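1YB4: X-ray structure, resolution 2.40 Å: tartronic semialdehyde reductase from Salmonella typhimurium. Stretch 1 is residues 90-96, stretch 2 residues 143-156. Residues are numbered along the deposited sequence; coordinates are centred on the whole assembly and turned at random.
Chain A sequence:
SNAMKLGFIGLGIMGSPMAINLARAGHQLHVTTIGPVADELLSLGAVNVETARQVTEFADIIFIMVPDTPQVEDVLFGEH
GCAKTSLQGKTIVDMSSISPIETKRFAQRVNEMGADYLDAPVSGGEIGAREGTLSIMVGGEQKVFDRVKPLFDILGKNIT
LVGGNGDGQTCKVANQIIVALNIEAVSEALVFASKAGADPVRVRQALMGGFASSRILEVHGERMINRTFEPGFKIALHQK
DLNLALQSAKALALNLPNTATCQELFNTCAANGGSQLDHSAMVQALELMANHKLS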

ATOM      1  N   LYS A  90     -47.273  -3.483  -0.246  1.00 51.92           N
ATOM      2  CA  LYS A  90     -46.394  -3.697   0.895  1.00 48.43           C
ATOM      3  C   LYS A  90     -45.105  -2.898   0.811  1.00 46.34           C
ATOM      4  O   LYS A  90     -44.730  -2.368  -0.240  1.00 43.16           O
ATOM      5  N   THR A  91     -44.436  -2.822   1.950  1.00 45.73           N
ATOM      6  CA  THR A  91     -43.179  -2.109   2.075  1.00 43.36           C
ATOM      7  C   THR A  91     -42.197  -3.071   2.736  1.00 42.15           C
ATOM      8  O   THR A  91     -42.455  -3.607   3.820  1.00 39.84           O
ATOM      9  N   ILE A  92     -41.079  -3.290   2.054  1.00 41.15           N
ATOM     10  CA  ILE A  92     -40.033  -4.172   2.531  1.00 39.75           C
ATOM     11  C   ILE A  92     -38.823  -3.307   2.871  1.00 38.31           C
ATOM     12  O   ILE A  92     -38.390  -2.475   2.068  1.00 34.30           O
ATOM     13  N   VAL A  93     -38.300  -3.481   4.077  1.00 36.95           N
ATOM     14  CA  VAL A  93     -37.148  -2.707   4.493  1.00 38.92           C
ATOM     15  C   VAL A  93     -36.019  -3.613   4.972  1.00 39.11           C
ATOM     16  O   VAL A  93     -36.134  -4.326   5.974  1.00 37.48           O
ATOM     17  N   ASP A  94     -34.926  -3.590   4.219  1.00 39.18           N
ATOM     18  CA  ASP A  94     -33.762  -4.388   4.545  1.00 38.35           C
ATOM     19  C   ASP A  94     -32.830  -3.518   5.351  1.00 37.94           C
ATOM     20  O   ASP A  94     -32.412  -2.439   4.908  1.00 36.76           O
HETATM   21  N   MSE A  95     -32.514  -3.988   6.548  1.00 36.80           N
HETATM   22  CA  MSE A  95     -31.638  -3.247   7.424  1.00 34.76           C
HETATM   23  C   MSE A  95     -30.285  -3.919   7.575  1.00 34.21           C
HETATM   24  O   MSE A  95     -29.461  -3.504   8.396  1.00 32.80           O
ATOM     25  N   SER A  96     -30.059  -4.942   6.749  1.00 32.03           N
ATOM     26  CA  SER A  96     -28.795  -5.668   6.735  1.00 32.27           C
ATOM     27  C   SER A  96     -27.773  -4.800   6.014  1.00 32.00           C
ATOM     28  O   SER A  96     -28.140  -3.866   5.300  1.00 32.36           O
ATOM     29  N   LYS A 143     -41.682   9.533   0.616  1.00 35.99           N
ATOM     30  CA  LYS A 143     -42.971   9.148   1.220  1.00 36.79           C
ATOM     31  C   LYS A 143     -42.862   7.777   1.920  1.00 34.16           C
ATOM     32  O   LYS A 143     -43.423   7.575   2.996  1.00 30.92           O
ATOM     33  N   VAL A 144     -42.153   6.839   1.288  1.00 30.97           N
ATOM     34  CA  VAL A 144     -41.953   5.509   1.853  1.00 27.70           C
ATOM     35  C   VAL A 144     -41.138   5.665   3.134  1.00 28.29           C
ATOM     36  O   VAL A 144     -41.460   5.089   4.180  1.00 28.98           O
ATOM     37  N   PHE A 145     -40.071   6.447   3.042  1.00 28.20           N
ATOM     38  CA  PHE A 145     -39.225   6.714   4.191  1.00 29.64           C
ATOM     39  C   PHE A 145     -40.083   7.353   5.286  1.00 30.50           C
ATOM     40  O   PHE A 145     -40.010   6.955   6.442  1.00 30.23           O
ATOM     41  N   ASP A 146     -40.893   8.344   4.913  1.00 32.91           N
ATOM     42  CA  ASP A 146     -41.756   9.033   5.872  1.00 32.88           C
ATOM     43  C   ASP A 146     -42.718   8.083   6.561  1.00 32.91           C
ATOM     44  O   ASP A 146     -43.039   8.262   7.735  1.00 35.31           O
ATOM     45  N   ARG A 147     -43.176   7.072   5.827  1.00 33.99           N
ATOM     46  CA  ARG A 147     -44.120   6.083   6.354  1.00 34.23           C
ATOM     47  C   ARG A 147     -43.533   5.164   7.419  1.00 31.90           C
ATOM     48  O   ARG A 147     -44.173   4.878   8.428  1.00 27.65           O
ATOM     49  N   VAL A 148     -42.316   4.702   7.174  1.00 30.37           N
ATOM     50  CA  VAL A 148     -41.620   3.809   8.085  1.00 31.08           C
ATOM     51  C   VAL A 148     -40.913   4.595   9.200  1.00 32.75           C
ATOM     52  O   VAL A 148     -40.566   4.049  10.249  1.00 30.03           O
ATOM     53  N   LYS A 149     -40.725   5.890   8.959  1.00 34.67           N
ATOM     54  CA  LYS A 149     -40.035   6.786   9.889  1.00 35.23           C
ATOM     55  C   LYS A 149     -40.360   6.616  11.370  1.00 35.10           C
ATOM     56  O   LYS A 149     -39.451   6.591  12.194  1.00 36.11           O
ATOM     57  N   PRO A 150     -41.653   6.514  11.732  1.00 35.94           N
ATOM     58  CA  PRO A 150     -42.035   6.344  13.147  1.00 36.01           C
ATOM     59  C   PRO A 150     -41.439   5.074  13.770  1.00 35.70           C
ATOM     60  O   PRO A 150     -41.171   5.018  14.981  1.00 31.38           O
ATOM     61  N   LEU A 151     -41.241   4.056  12.934  1.00 35.19           N
ATOM     62  CA  LEU A 151     -40.663   2.800  13.394  1.00 33.31           C
ATOM     63  C   LEU A 151     -39.155   2.980  13.527  1.00 32.33           C
ATOM     64  O   LEU A 151     -38.556   2.552  14.510  1.00 33.37           O
ATOM     65  N   PHE A 152     -38.533   3.605  12.535  1.00 31.68           N
ATOM     66  CA  PHE A 152     -37.096   3.841  12.629  1.00 30.85           C
ATOM     67  C   PHE A 152     -36.820   4.612  13.929  1.00 31.57           C
ATOM     68  O   PHE A 152     -35.820   4.356  14.612  1.00 28.90           O
ATOM     69  N   ASP A 153     -37.724   5.538  14.268  1.00 32.25           N
ATOM     70  CA  ASP A 153     -37.589   6.373  15.472  1.00 33.34           C
ATOM     71  C   ASP A 153     -37.490   5.547  16.735  1.00 33.10           C
ATOM     72  O   ASP A 153     -36.882   5.971  17.711  1.00 35.63           O
ATOM     73  N   ILE A 154     -38.107   4.373  16.719  1.00 33.63           N
ATOM     74  CA  ILE A 154     -38.070   3.479  17.866  1.00 32.56           C
ATOM     75  C   ILE A 154     -36.753   2.718  17.859  1.00 32.02           C
ATOM     76  O   ILE A 154     -36.201   2.424  18.907  1.00 35.18           O
ATOM     77  N   LEU A 155     -36.246   2.420  16.666  1.00 31.28           N
ATOM     78  CA  LEU A 155     -35.010   1.660  16.515  1.00 31.88           C
ATOM     79  C   LEU A 155     -33.690   2.422  16.670  1.00 32.66           C
ATOM     80  O   LEU A 155     -32.675   1.825  16.993  1.00 34.25           O
ATOM     81  N   GLY A 156     -33.688   3.725  16.436  1.00 35.15           N
ATOM     82  CA  GLY A 156     -32.444   4.471  16.568  1.00 38.51           C
ATOM     83  C   GLY A 156     -32.619   5.981  16.662  1.00 39.70           C
ATOM     84  O   GLY A 156     -33.741   6.480  16.612  1.00 40.82           O
TER

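The helix of stretch 2 crosses the strand 90-94 at -70°, with the axes 10.4 Å apart at their closest, and the two stretches together bury 303 Å². Strand alternation selects the inward residues of stretch 1: the CA-to-CB bonds of T91 and V93 point toward the helix and that of I92 points away, while M95, just past the strand, again points toward it.

Along the helix, V144 comes first. V144 CA lies 7.7 Å from T91 CA, and the V144 side chain (chi1 t) places CG1 3.6 Å from T91 CG2, a methyl-to-methyl contact. F145 points away and takes no part.

One turn after K143, R147 supplies the polar contact. With chi1 and chi2 both t and chi3 p, its guanidinium reaches T91, whose chi1 is m. R147 NH2 donates a hydrogen bond to T91 OG1 at 2.8 Å with an N-H...acceptor angle of 144°, and the hydroxyl oxygen lies at the guanidinium edge, near its plane, where the N-H groups point. T91 thus uses both branches: OG1 meets the arginine while CG2 meets valines.

V148 (chi1 t) presents CG2 to two strand residues, 4.1 Å from T91 CG2 and 4.1 Å from V93 CG1; V93 has chi1 m.

K149 is out of reach of the strand; its NZ instead forms a salt bridge with D153 OD2 at 2.8 Å, within the helix.

F152 starts sideways, but chi1 m brings its ring nearer, and CE1 lies 3.7 Å from M95 CE. The selenium of this selenomethionine (chi1 m, chi2 t, chi3 p) sits 5.4 Å from the ring centroid, 87° off the normal, hence at the ring edge. L155 (chi1 m, chi2 t) points toward stretch 1 and completes the apolar end of the contact, its CD1 3.8 Å from M95 SE.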

ATOM      1  CB  LYS A  90     -46.051  -5.184   1.049  1.00 48.81           C
ATOM      2  CG  LYS A  90     -47.227  -6.055   1.451  1.00 49.71           C
ATOM      3  CD  LYS A  90     -46.799  -7.499   1.682  1.00 49.67           C
ATOM      4  CE  LYS A  90     -48.005  -8.373   1.998  1.00 48.08           C
ATOM      5  NZ  LYS A  90     -48.795  -7.828   3.140  1.00 46.65           N
ATOM      6  CB  THR A  91     -43.325  -0.839   2.951  1.00 41.02           C
ATOM      7  OG1 THR A  91     -44.443  -0.068   2.494  1.00 42.20           O
ATOM      8  CG2 THR A  91     -42.077   0.019   2.849  1.00 39.13           C
ATOM      9  CB  ILE A  92     -39.668  -5.204   1.443  1.00 41.29           C
ATOM     10  CG1 ILE A  92     -38.598  -6.160   1.955  1.00 43.16           C
ATOM     11  CG2 ILE A  92     -39.224  -4.500   0.190  1.00 44.86           C
ATOM     12  CD1 ILE A  92     -39.152  -7.188   2.902  1.00 47.76           C
ATOM     13  CB  VAL A  93     -37.518  -1.683   5.605  1.00 39.87           C
ATOM     14  CG1 VAL A  93     -38.811  -0.979   5.248  1.00 37.92           C
ATOM     15  CG2 VAL A  93     -37.655  -2.363   6.922  1.00 42.67           C
ATOM     16  CB  ASP A  94     -33.056  -4.869   3.278  1.00 36.86           C
ATOM     17  CG  ASP A  94     -31.908  -5.798   3.582  1.00 36.16           C
ATOM     18  OD1 ASP A  94     -31.978  -6.496   4.624  1.00 30.06           O
ATOM     19  OD2 ASP A  94     -30.950  -5.834   2.778  1.00 35.44           O
HETATM   20  CB  MSE A  95     -32.327  -3.033   8.766  1.00 36.91           C
HETATM   21  CG  MSE A  95     -33.561  -2.152   8.617  1.00 35.44           C
HETATM   22 SE   MSE A  95     -34.409  -1.635  10.270  1.00 44.26          SE
HETATM   23  CE  MSE A  95     -33.310  -0.101  10.742  1.00 34.57           C
ATOM     24  CB  SER A  96     -28.910  -6.974   5.941  1.00 32.23           C
ATOM     25  OG  SER A  96     -30.034  -7.751   6.308  1.00 35.19           O
ATOM     26  CB  LYS A 143     -44.072   9.071   0.154  1.00 39.08           C
ATOM     27  CG  LYS A 143     -44.248  10.324  -0.706  1.00 40.49           C
ATOM     28  CD  LYS A 143     -45.070  11.393  -0.033  1.00 36.42           C
ATOM     29  CE  LYS A 143     -45.195  12.610  -0.935  1.00 37.73           C
ATOM     30  NZ  LYS A 143     -45.801  12.288  -2.257  1.00 36.78           N
ATOM     31  CB  VAL A 144     -41.176   4.608   0.878  1.00 29.88           C
ATOM     32  CG1 VAL A 144     -41.076   3.201   1.436  1.00 27.68           C
ATOM     33  CG2 VAL A 144     -41.848   4.612  -0.480  1.00 25.44           C
ATOM     34  CB  PHE A 145     -38.093   7.676   3.810  1.00 30.05           C
ATOM     35  CG  PHE A 145     -37.337   8.224   4.996  1.00 33.06           C
ATOM     36  CD1 PHE A 145     -36.219   7.565   5.494  1.00 32.82           C
ATOM     37  CD2 PHE A 145     -37.771   9.387   5.635  1.00 34.92           C
ATOM     38  CE1 PHE A 145     -35.539   8.047   6.608  1.00 32.84           C
ATOM     39  CE2 PHE A 145     -37.101   9.884   6.753  1.00 35.83           C
ATOM     40  CZ  PHE A 145     -35.979   9.210   7.241  1.00 36.18           C
ATOM     41  CB  ASP A 146     -42.565  10.134   5.186  1.00 36.31           C
ATOM     42  CG  ASP A 146     -41.727  11.363   4.851  1.00 37.93           C
ATOM     43  OD1 ASP A 146     -40.899  11.757   5.693  1.00 36.20           O
ATOM     44  OD2 ASP A 146     -41.911  11.945   3.753  1.00 42.09           O
ATOM     45  CB  ARG A 147     -44.681   5.240   5.207  1.00 35.98           C
ATOM     46  CG  ARG A 147     -45.673   4.166   5.632  1.00 38.39           C
ATOM     47  CD  ARG A 147     -46.503   3.724   4.442  1.00 40.50           C
ATOM     48  NE  ARG A 147     -45.736   2.960   3.461  1.00 41.90           N
ATOM     49  CZ  ARG A 147     -45.814   3.142   2.142  1.00 45.43           C
ATOM     50  NH1 ARG A 147     -46.620   4.073   1.645  1.00 46.31           N
ATOM     51  NH2 ARG A 147     -45.096   2.385   1.316  1.00 43.53           N
ATOM     52  CB  VAL A 148     -40.583   2.986   7.285  1.00 32.17           C
ATOM     53  CG1 VAL A 148     -39.773   2.093   8.213  1.00 29.63           C
ATOM     54  CG2 VAL A 148     -41.307   2.161   6.210  1.00 27.73           C
ATOM     55  CB  LYS A 149     -40.261   8.244   9.464  1.00 36.36           C
ATOM     56  CG  LYS A 149     -39.492   9.283  10.280  1.00 40.48           C
ATOM     57  CD  LYS A 149     -38.012   8.924  10.437  1.00 40.51           C
ATOM     58  CE  LYS A 149     -37.211  10.107  10.962  1.00 41.23           C
ATOM     59  NZ  LYS A 149     -37.777  10.674  12.223  1.00 42.09           N
ATOM     60  CB  PRO A 150     -43.558   6.292  13.094  1.00 33.34           C
ATOM     61  CG  PRO A 150     -43.870   7.158  11.922  1.00 34.78           C
ATOM     62  CD  PRO A 150     -42.843   6.740  10.896  1.00 33.21           C
ATOM     63  CB  LEU A 151     -40.972   1.685  12.406  1.00 33.15           C
ATOM     64  CG  LEU A 151     -42.440   1.592  12.000  1.00 37.79           C
ATOM     65  CD1 LEU A 151     -42.618   0.390  11.088  1.00 41.35           C
ATOM     66  CD2 LEU A 151     -43.328   1.477  13.234  1.00 36.11           C
ATOM     67  CB  PHE A 152     -36.588   4.670  11.444  1.00 26.36           C
ATOM     68  CG  PHE A 152     -36.480   3.905  10.151  1.00 23.53           C
ATOM     69  CD1 PHE A 152     -36.054   2.574  10.133  1.00 24.16           C
ATOM     70  CD2 PHE A 152     -36.749   4.533   8.939  1.00 21.90           C
ATOM     71  CE1 PHE A 152     -35.893   1.877   8.923  1.00 23.22           C
ATOM     72  CE2 PHE A 152     -36.589   3.841   7.719  1.00 25.31           C
ATOM     73  CZ  PHE A 152     -36.163   2.518   7.715  1.00 21.18           C
ATOM     74  CB  ASP A 153     -38.769   7.339  15.613  1.00 36.62           C
ATOM     75  CG  ASP A 153     -38.593   8.613  14.807  1.00 40.12           C
ATOM     76  OD1 ASP A 153     -39.591   9.339  14.607  1.00 42.66           O
ATOM     77  OD2 ASP A 153     -37.462   8.902  14.385  1.00 42.91           O
ATOM     78  CB  ILE A 154     -39.201   2.452  17.803  1.00 33.13           C
ATOM     79  CG1 ILE A 154     -40.544   3.166  17.776  1.00 31.46           C
ATOM     80  CG2 ILE A 154     -39.118   1.511  18.987  1.00 35.31           C
ATOM     81  CD1 ILE A 154     -41.689   2.247  17.489  1.00 33.62           C
ATOM     82  CB  LEU A 155     -35.017   0.945  15.163  1.00 29.38           C
ATOM     83  CG  LEU A 155     -36.189  -0.003  14.897  1.00 28.99           C
ATOM     84  CD1 LEU A 155     -36.133  -0.522  13.468  1.00 23.32           C
ATOM     85  CD2 LEU A 155     -36.141  -1.149  15.879  1.00 26.01           C
TER